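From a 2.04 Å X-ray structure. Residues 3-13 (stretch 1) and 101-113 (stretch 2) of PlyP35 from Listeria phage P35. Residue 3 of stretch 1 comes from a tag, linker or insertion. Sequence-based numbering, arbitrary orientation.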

# COMPACT_ATOMS: atom_id res chain seq x y z
N MSE A 3 11.21 -3.47 -26.82
CA MSE A 3 10.83 -3.89 -25.46
C MSE A 3 11.74 -3.17 -24.46
O MSE A 3 12.93 -3.00 -24.74
CB MSE A 3 10.91 -5.41 -25.27
CG MSE A 3 10.38 -6.24 -26.44
SE MSE A 3 10.22 -8.12 -25.97
CE MSE A 3 9.08 -8.18 -24.49
N GLU A 4 11.20 -2.75 -23.31
CA GLU A 4 11.93 -1.92 -22.36
C GLU A 4 11.78 -2.46 -20.94
O GLU A 4 10.73 -3.02 -20.64
CB GLU A 4 11.40 -0.48 -22.32
CG GLU A 4 11.44 0.21 -23.65
CD GLU A 4 11.09 1.69 -23.52
OE1 GLU A 4 10.06 1.99 -22.86
OE2 GLU A 4 11.87 2.55 -24.02
N ASN A 5 12.79 -2.27 -20.10
CA ASN A 5 12.68 -2.55 -18.65
C ASN A 5 12.70 -1.23 -17.87
O ASN A 5 13.21 -0.20 -18.38
CB ASN A 5 13.69 -3.58 -18.14
CG ASN A 5 15.12 -3.21 -18.42
OD1 ASN A 5 15.56 -2.12 -18.06
ND2 ASN A 5 15.86 -4.12 -19.04
N ILE A 6 12.13 -1.27 -16.67
CA ILE A 6 12.03 -0.14 -15.70
C ILE A 6 12.61 -0.66 -14.38
O ILE A 6 12.16 -1.73 -13.90
CB ILE A 6 10.57 0.29 -15.54
CG1 ILE A 6 9.91 0.63 -16.88
CG2 ILE A 6 10.45 1.41 -14.53
CD1 ILE A 6 10.58 1.80 -17.57
N ASN A 7 13.57 0.04 -13.81
CA ASN A 7 14.04 -0.22 -12.43
C ASN A 7 13.10 0.52 -11.48
O ASN A 7 12.83 1.71 -11.72
CB ASN A 7 15.49 0.21 -12.26
CG ASN A 7 16.42 -0.64 -13.11
OD1 ASN A 7 16.49 -1.85 -12.92
ND2 ASN A 7 17.13 -0.02 -14.01
N ILE A 8 12.61 -0.16 -10.45
CA ILE A 8 11.64 0.43 -9.49
C ILE A 8 12.16 0.23 -8.08
O ILE A 8 12.93 -0.72 -7.83
CB ILE A 8 10.23 -0.17 -9.67
CG1 ILE A 8 10.15 -1.62 -9.19
CG2 ILE A 8 9.75 -0.00 -11.09
CD1 ILE A 8 8.70 -2.15 -9.18
N VAL A 9 11.72 1.10 -7.19
CA VAL A 9 11.95 0.95 -5.73
C VAL A 9 10.61 1.14 -5.03
O VAL A 9 9.90 2.13 -5.30
CB VAL A 9 13.06 1.91 -5.23
CG1 VAL A 9 12.86 3.30 -5.74
CG2 VAL A 9 13.19 1.89 -3.72
N ILE A 10 10.27 0.18 -4.18
CA ILE A 10 8.99 0.20 -3.42
C ILE A 10 9.10 1.38 -2.43
O ILE A 10 10.15 1.53 -1.77
CB ILE A 10 8.70 -1.16 -2.77
CG1 ILE A 10 7.94 -2.08 -3.74
CG2 ILE A 10 7.92 -1.01 -1.47
CD1 ILE A 10 8.57 -2.24 -5.09
N LYS A 11 8.04 2.18 -2.34
CA LYS A 11 8.05 3.44 -1.53
C LYS A 11 8.24 3.13 -0.04
O LYS A 11 7.91 2.00 0.41
CB LYS A 11 6.77 4.24 -1.74
CG LYS A 11 6.61 4.83 -3.13
CD LYS A 11 5.26 5.56 -3.27
CE LYS A 11 5.17 6.28 -4.59
NZ LYS A 11 3.82 6.81 -4.83
N ASP A 12 8.68 4.14 0.69
CA ASP A 12 8.92 4.09 2.15
C ASP A 12 7.64 4.51 2.89
O ASP A 12 7.76 5.18 3.96
CB ASP A 12 10.09 5.03 2.50
CG ASP A 12 10.64 4.79 3.90
OD1 ASP A 12 10.77 3.60 4.28
OD2 ASP A 12 10.87 5.79 4.58
N VAL A 13 6.46 4.12 2.38
CA VAL A 13 5.14 4.62 2.91
C VAL A 13 4.17 3.46 3.17
O VAL A 13 4.34 2.34 2.58
CB VAL A 13 4.51 5.64 1.95
CG1 VAL A 13 5.47 6.79 1.65
CG2 VAL A 13 4.03 4.98 0.65
N ASN A 101 4.19 -9.69 0.29
CA ASN A 101 4.58 -8.48 1.05
C ASN A 101 5.94 -8.03 0.51
O ASN A 101 6.91 -8.79 0.69
CB ASN A 101 4.58 -8.76 2.55
CG ASN A 101 4.93 -7.54 3.38
OD1 ASN A 101 5.88 -6.84 3.04
ND2 ASN A 101 4.18 -7.26 4.45
N LEU A 102 6.02 -6.88 -0.17
CA LEU A 102 7.30 -6.29 -0.62
C LEU A 102 7.79 -5.28 0.43
O LEU A 102 7.09 -4.29 0.71
CB LEU A 102 7.09 -5.64 -1.98
CG LEU A 102 6.62 -6.58 -3.08
CD1 LEU A 102 6.36 -5.84 -4.39
CD2 LEU A 102 7.64 -7.68 -3.33
N LYS A 103 8.98 -5.52 0.97
CA LYS A 103 9.61 -4.66 2.01
C LYS A 103 9.76 -3.25 1.48
O LYS A 103 10.01 -3.07 0.25
CB LYS A 103 10.96 -5.25 2.47
CG LYS A 103 11.13 -5.42 3.95
CD LYS A 103 12.58 -5.65 4.40
CE LYS A 103 12.61 -5.91 5.89
NZ LYS A 103 12.26 -4.71 6.69
N ARG A 104 9.60 -2.24 2.34
CA ARG A 104 9.92 -0.84 1.94
C ARG A 104 11.33 -0.85 1.34
O ARG A 104 12.18 -1.51 1.90
CB ARG A 104 9.81 0.11 3.13
CG ARG A 104 10.71 -0.25 4.30
CD ARG A 104 10.22 0.55 5.52
NE ARG A 104 11.36 1.13 6.24
CZ ARG A 104 11.87 0.63 7.32
NH1 ARG A 104 11.32 -0.43 7.90
NH2 ARG A 104 12.90 1.23 7.87
N GLY A 105 11.53 -0.15 0.23
CA GLY A 105 12.84 -0.06 -0.45
C GLY A 105 13.17 -1.26 -1.32
O GLY A 105 14.24 -1.25 -1.92
N PHE A 106 12.29 -2.26 -1.42
CA PHE A 106 12.47 -3.40 -2.36
C PHE A 106 12.86 -2.88 -3.74
O PHE A 106 12.14 -2.01 -4.26
CB PHE A 106 11.20 -4.26 -2.46
CG PHE A 106 11.34 -5.48 -3.33
CD1 PHE A 106 11.83 -6.67 -2.81
CD2 PHE A 106 10.99 -5.45 -4.68
CE1 PHE A 106 11.98 -7.80 -3.61
CE2 PHE A 106 11.12 -6.57 -5.47
CZ PHE A 106 11.63 -7.75 -4.94
N LYS A 107 13.93 -3.41 -4.31
CA LYS A 107 14.43 -3.02 -5.65
C LYS A 107 13.97 -4.07 -6.67
O LYS A 107 14.25 -5.25 -6.46
CB LYS A 107 15.96 -2.89 -5.65
CG LYS A 107 16.55 -1.90 -4.63
CD LYS A 107 15.99 -0.50 -4.78
CE LYS A 107 16.66 0.55 -3.90
NZ LYS A 107 16.27 0.45 -2.47
N GLY A 108 13.23 -3.67 -7.69
CA GLY A 108 12.68 -4.63 -8.65
C GLY A 108 12.88 -4.18 -10.08
O GLY A 108 13.33 -3.03 -10.28
N ILE A 109 12.51 -5.04 -11.03
CA ILE A 109 12.50 -4.70 -12.47
C ILE A 109 11.12 -5.04 -13.01
O ILE A 109 10.59 -6.10 -12.65
CB ILE A 109 13.62 -5.45 -13.21
CG1 ILE A 109 15.01 -5.11 -12.63
CG2 ILE A 109 13.58 -5.12 -14.70
CD1 ILE A 109 16.14 -5.93 -13.22
N THR A 110 10.54 -4.17 -13.80
CA THR A 110 9.23 -4.37 -14.45
C THR A 110 9.33 -3.84 -15.88
O THR A 110 10.46 -3.59 -16.33
CB THR A 110 8.10 -3.74 -13.63
OG1 THR A 110 6.85 -4.14 -14.21
CG2 THR A 110 8.18 -2.23 -13.60
N HIS A 111 8.21 -3.72 -16.56
CA HIS A 111 8.12 -3.32 -17.99
C HIS A 111 6.95 -2.36 -18.10
O HIS A 111 6.02 -2.49 -17.33
CB HIS A 111 7.92 -4.53 -18.92
CG HIS A 111 9.00 -5.55 -18.75
ND1 HIS A 111 8.91 -6.57 -17.84
CD2 HIS A 111 10.24 -5.62 -19.29
CE1 HIS A 111 10.02 -7.26 -17.87
NE2 HIS A 111 10.85 -6.70 -18.74
N PRO A 112 6.99 -1.42 -19.06
CA PRO A 112 5.88 -0.51 -19.32
C PRO A 112 4.58 -1.29 -19.43
O PRO A 112 4.54 -2.25 -20.16
CB PRO A 112 6.19 0.16 -20.67
CG PRO A 112 7.68 0.04 -20.79
CD PRO A 112 8.09 -1.19 -20.00
N ALA A 113 3.58 -0.86 -18.66
CA ALA A 113 2.24 -1.48 -18.60
C ALA A 113 1.23 -0.37 -18.92
O ALA A 113 1.11 0.55 -18.11
CB ALA A 113 2.01 -2.12 -17.25
O HOH W 1 16.27 -2.84 -10.24

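The antiparallel pairing of these two stretches ends in a tight turn: at Ile10, the last residue of strand 6-10, the partner is a type II beta turn from Lys103 to Phe106, and Ile10 bonds to it through both of its backbone polar atoms. Ile10 N donates to Phe106 O (2.9 Å), while Gly105 N donates to Ile10 O (3.0 Å) at a more bent angle of 144°. Within the turn, Phe106 N reaches back to Lys103 O (2.9 Å), and Gly105 adopts a positive phi of 81°, a conformation that glycine accommodates readily.

Next to the turn, strand 6-10 runs antiparallel to strand 107-110, their directions 142° apart. Two hydrogen-bonded pairs hold the register. Ile6 N donates to Thr110 O and Thr110 N to Ile6 O, both at 2.9 Å; Ile8 N donates to Gly108 O and Gly108 N to Ile8 O, both at 3.0 Å and nearly linear. The closer non-hydrogen-bonded pairs alternate with these: Asn7 with Ile109 between them, and Val9 with Lys107 beyond Ile8, each with CA atoms 4.7 Å apart. CA-H...O contacts supplement the ladder, among them Ile109 CA to Ile6 O and Val9 CA to Phe106 O, both 3.3 Å.

Side chains alternate between the two faces of the sheet. On the face of Ile6, Ile8 and Thr110, Ile8 CG2 packs against Thr110 CG2 at 3.7 Å. Gly108 has no side chain here; an ideal CB would lie a tight 3.5 Å from Ile8 CG1. Farther along, Ile10, the residue most covered by the other stretch, points toward stretch 2. Its CG1 lies 4.1 Å from Leu102 CB, its CB 4.0 Å from Phe106 CB, and its CD1 sits at the edge of the Phe106 ring.

The opposite face is more polar. Asn7 OD1 approaches Ile109 CG1 (3.6 Å) and accepts a hydrogen bond from a water that also donates to Gly108 O, with the water oxygen 2.9 Å from each acceptor. Lys107 NZ donates to Gly105 O (2.7 Å), in the turn just before it, and lies 3.6 Å from Val9 CG2.

The turn also carries a salt bridge, from Arg104 NE to Asp12 OD1 (3.2 Å), near the guanidinium plane; opposite charges favour the pairing, but its hydrogen bond is weak, at 128°. At the other end, Glu4 O lies 3.0 Å from His111 CD2, at the ring edge, and Ile6 CG1 makes apolar contact with Pro112 CD at 4.0 Å.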